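Local coordinates for membrane lipoprotein family protein (Aeropyrum pernix, PDB 4PEV), which probably serves as the solute-binding component of an ABC transporter of the BMP lipoprotein family and holds adenosine between its two lobes, at residues 366-369 with 370-373. Numbering follows the deposited sequence.
Sequences MSQR and EKWI
Four backbone bonds of the i to i+4 kind join Met-366 through Arg-369 to Glu-370 through Ile-373. This is the C-terminal end of helix 358-372, on the lobe built round the mixed sheet of a two-lobed solute-binding fold, away from the adenosine site. Trp-372 N reaches Gln-368 O at 2.9 Å. Glu-370 N bonds to Met-366 O at 3.2 Å and makes the straightest of the four, with an N-H...O angle of 158°. Lys-371 N to Ser-367 O follows. Ile-373 N to Arg-369 O closes the series at 3.3 Å. Ile-373 is the first residue to leave helical angles.

Two sets of side chains face the rest of the lobe. Arg-369 runs extended from CG to NE, which carries its guanidinium out from the helix axis. There NE and NH1 bond to the carbonyl oxygens of Ile-294 and Ser-334, and NH2 forms a salt bridge with Glu-286. These partners fix the flat group, and they probably offset the charge of this buried arginine. The selenomethionine Met-366 sets its CE over one face of the guanidinium, offset toward the rim. Ile-373 lies alongside the arginine stem and packs on helix 159-181. On the outer side, Glu-370 CG rests 3.4 Å from Met-366 O.

Gln-368 bends at chi2 (-84°), and its NE2 bonds to Gln-291 O. Its amide plane stands 89° from the Trp-372 ring. The two side chains point the same way, with OE1 4.2 Å from Trp-372 NE1. The tryptophan also meets the ring of Phe-277. Near the plane of the indole, Gln-368 O sits at the ring edge, 3.5 Å from Trp-372 CD1.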
HETATM    1  N   MSE C 366      17.368  -8.018   8.449  1.00 42.92           N
HETATM    2  CA  MSE C 366      17.792  -7.435   9.724  1.00 43.61           C
HETATM    3  C   MSE C 366      19.233  -7.046   9.652  1.00 42.66           C
HETATM    4  O   MSE C 366      19.664  -6.093  10.308  1.00 47.01           O
HETATM    5  CB  MSE C 366      17.638  -8.429  10.870  1.00 47.05           C
HETATM    6  CG  MSE C 366      16.192  -8.841  11.140  1.00 51.94           C
HETATM    7 SE   MSE C 366      15.015  -7.276  11.416  1.00 61.62          SE
HETATM    8  CE  MSE C 366      13.302  -7.953  10.713  1.00 58.31           C
ATOM      9  N   SER C 367      19.992  -7.783   8.854  1.00 38.57           N
ATOM     10  CA  SER C 367      21.384  -7.469   8.622  1.00 36.93           C
ATOM     11  C   SER C 367      21.498  -6.113   7.959  1.00 34.86           C
ATOM     12  O   SER C 367      22.296  -5.294   8.386  1.00 35.65           O
ATOM     13  CB  SER C 367      22.015  -8.544   7.739  1.00 38.14           C
ATOM     14  OG  SER C 367      23.397  -8.352   7.603  1.00 39.08           O
ATOM     15  N   GLN C 368      20.667  -5.866   6.948  1.00 33.53           N
ATOM     16  CA  GLN C 368      20.717  -4.621   6.144  1.00 33.74           C
ATOM     17  C   GLN C 368      20.128  -3.387   6.848  1.00 34.13           C
ATOM     18  O   GLN C 368      20.539  -2.258   6.589  1.00 33.18           O
ATOM     19  CB  GLN C 368      19.988  -4.823   4.815  1.00 33.09           C
ATOM     20  CG  GLN C 368      20.567  -5.934   3.946  1.00 32.84           C
ATOM     21  CD  GLN C 368      21.735  -5.468   3.100  1.00 32.57           C
ATOM     22  OE1 GLN C 368      22.839  -5.256   3.589  1.00 33.03           O
ATOM     23  NE2 GLN C 368      21.489  -5.296   1.822  1.00 33.68           N
ATOM     24  N   ARG C 369      19.150  -3.613   7.715  1.00 35.41           N
ATOM     25  CA  ARG C 369      18.601  -2.560   8.552  1.00 36.97           C
ATOM     26  C   ARG C 369      19.595  -2.098   9.621  1.00 41.28           C
ATOM     27  O   ARG C 369      19.589  -0.927   9.997  1.00 40.78           O
ATOM     28  CB  ARG C 369      17.337  -3.061   9.229  1.00 36.72           C
ATOM     29  CG  ARG C 369      16.203  -3.352   8.260  1.00 37.36           C
ATOM     30  CD  ARG C 369      14.915  -3.637   9.012  1.00 36.55           C
ATOM     31  NE  ARG C 369      13.831  -4.039   8.128  1.00 36.17           N
ATOM     32  CZ  ARG C 369      12.601  -4.334   8.539  1.00 36.87           C
ATOM     33  NH1 ARG C 369      12.293  -4.263   9.833  1.00 36.88           N
ATOM     34  NH2 ARG C 369      11.676  -4.712   7.657  1.00 36.21           N
ATOM     35  N   GLU C 370      20.411  -3.021  10.143  1.00 45.50           N
ATOM     36  CA  GLU C 370      21.551  -2.653  11.000  1.00 47.49           C
ATOM     37  C   GLU C 370      22.552  -1.792  10.222  1.00 41.60           C
ATOM     38  O   GLU C 370      23.076  -0.840  10.762  1.00 38.91           O
ATOM     39  CB  GLU C 370      22.272  -3.893  11.553  1.00 55.76           C
ATOM     40  CG  GLU C 370      21.541  -4.623  12.685  1.00 65.55           C
ATOM     41  CD  GLU C 370      21.953  -6.100  12.835  1.00 74.56           C
ATOM     42  OE1 GLU C 370      22.822  -6.575  12.063  1.00 80.75           O
ATOM     43  OE2 GLU C 370      21.395  -6.805  13.715  1.00 74.12           O
ATOM     44  N   LYS C 371      22.791  -2.126   8.955  1.00 37.71           N
ATOM     45  CA  LYS C 371      23.797  -1.447   8.145  1.00 36.55           C
ATOM     46  C   LYS C 371      23.378  -0.108   7.573  1.00 36.36           C
ATOM     47  O   LYS C 371      24.228   0.764   7.390  1.00 36.31           O
ATOM     48  CB  LYS C 371      24.209  -2.306   6.963  1.00 37.92           C
ATOM     49  CG  LYS C 371      25.198  -3.410   7.280  1.00 40.94           C
ATOM     50  CD  LYS C 371      25.695  -4.067   5.996  1.00 44.23           C
ATOM     51  CE  LYS C 371      27.033  -4.778   6.164  1.00 46.46           C
ATOM     52  NZ  LYS C 371      26.865  -6.151   6.715  1.00 47.86           N
ATOM     53  N   TRP C 372      22.095   0.053   7.237  1.00 36.01           N
ATOM     54  CA  TRP C 372      21.663   1.206   6.428  1.00 32.74           C
ATOM     55  C   TRP C 372      20.541   2.059   6.995  1.00 32.48           C
ATOM     56  O   TRP C 372      20.114   3.011   6.347  1.00 32.18           O
ATOM     57  CB  TRP C 372      21.280   0.745   5.030  1.00 31.36           C
ATOM     58  CG  TRP C 372      22.426   0.204   4.278  1.00 30.84           C
ATOM     59  CD1 TRP C 372      22.700  -1.097   4.061  1.00 30.73           C
ATOM     60  CD2 TRP C 372      23.464   0.950   3.638  1.00 30.47           C
ATOM     61  NE1 TRP C 372      23.845  -1.226   3.316  1.00 30.14           N
ATOM     62  CE2 TRP C 372      24.336   0.019   3.043  1.00 30.03           C
ATOM     63  CE3 TRP C 372      23.738   2.313   3.504  1.00 31.87           C
ATOM     64  CZ2 TRP C 372      25.477   0.401   2.325  1.00 30.90           C
ATOM     65  CZ3 TRP C 372      24.877   2.699   2.797  1.00 32.83           C
ATOM     66  CH2 TRP C 372      25.734   1.741   2.215  1.00 32.30           C
ATOM     67  N   ILE C 373      20.064   1.745   8.190  1.00 32.15           N
ATOM     68  CA  ILE C 373      19.087   2.604   8.844  1.00 32.50           C
ATOM     69  C   ILE C 373      19.669   3.024  10.193  1.00 32.46           C
ATOM     70  O   ILE C 373      19.769   2.223  11.100  1.00 31.87           O
ATOM     71  CB  ILE C 373      17.707   1.909   9.004  1.00 32.62           C
ATOM     72  CG1 ILE C 373      17.271   1.235   7.681  1.00 31.94           C
ATOM     73  CG2 ILE C 373      16.647   2.912   9.463  1.00 32.95           C
ATOM     74  CD1 ILE C 373      15.825   0.749   7.634  1.00 30.40           C
TER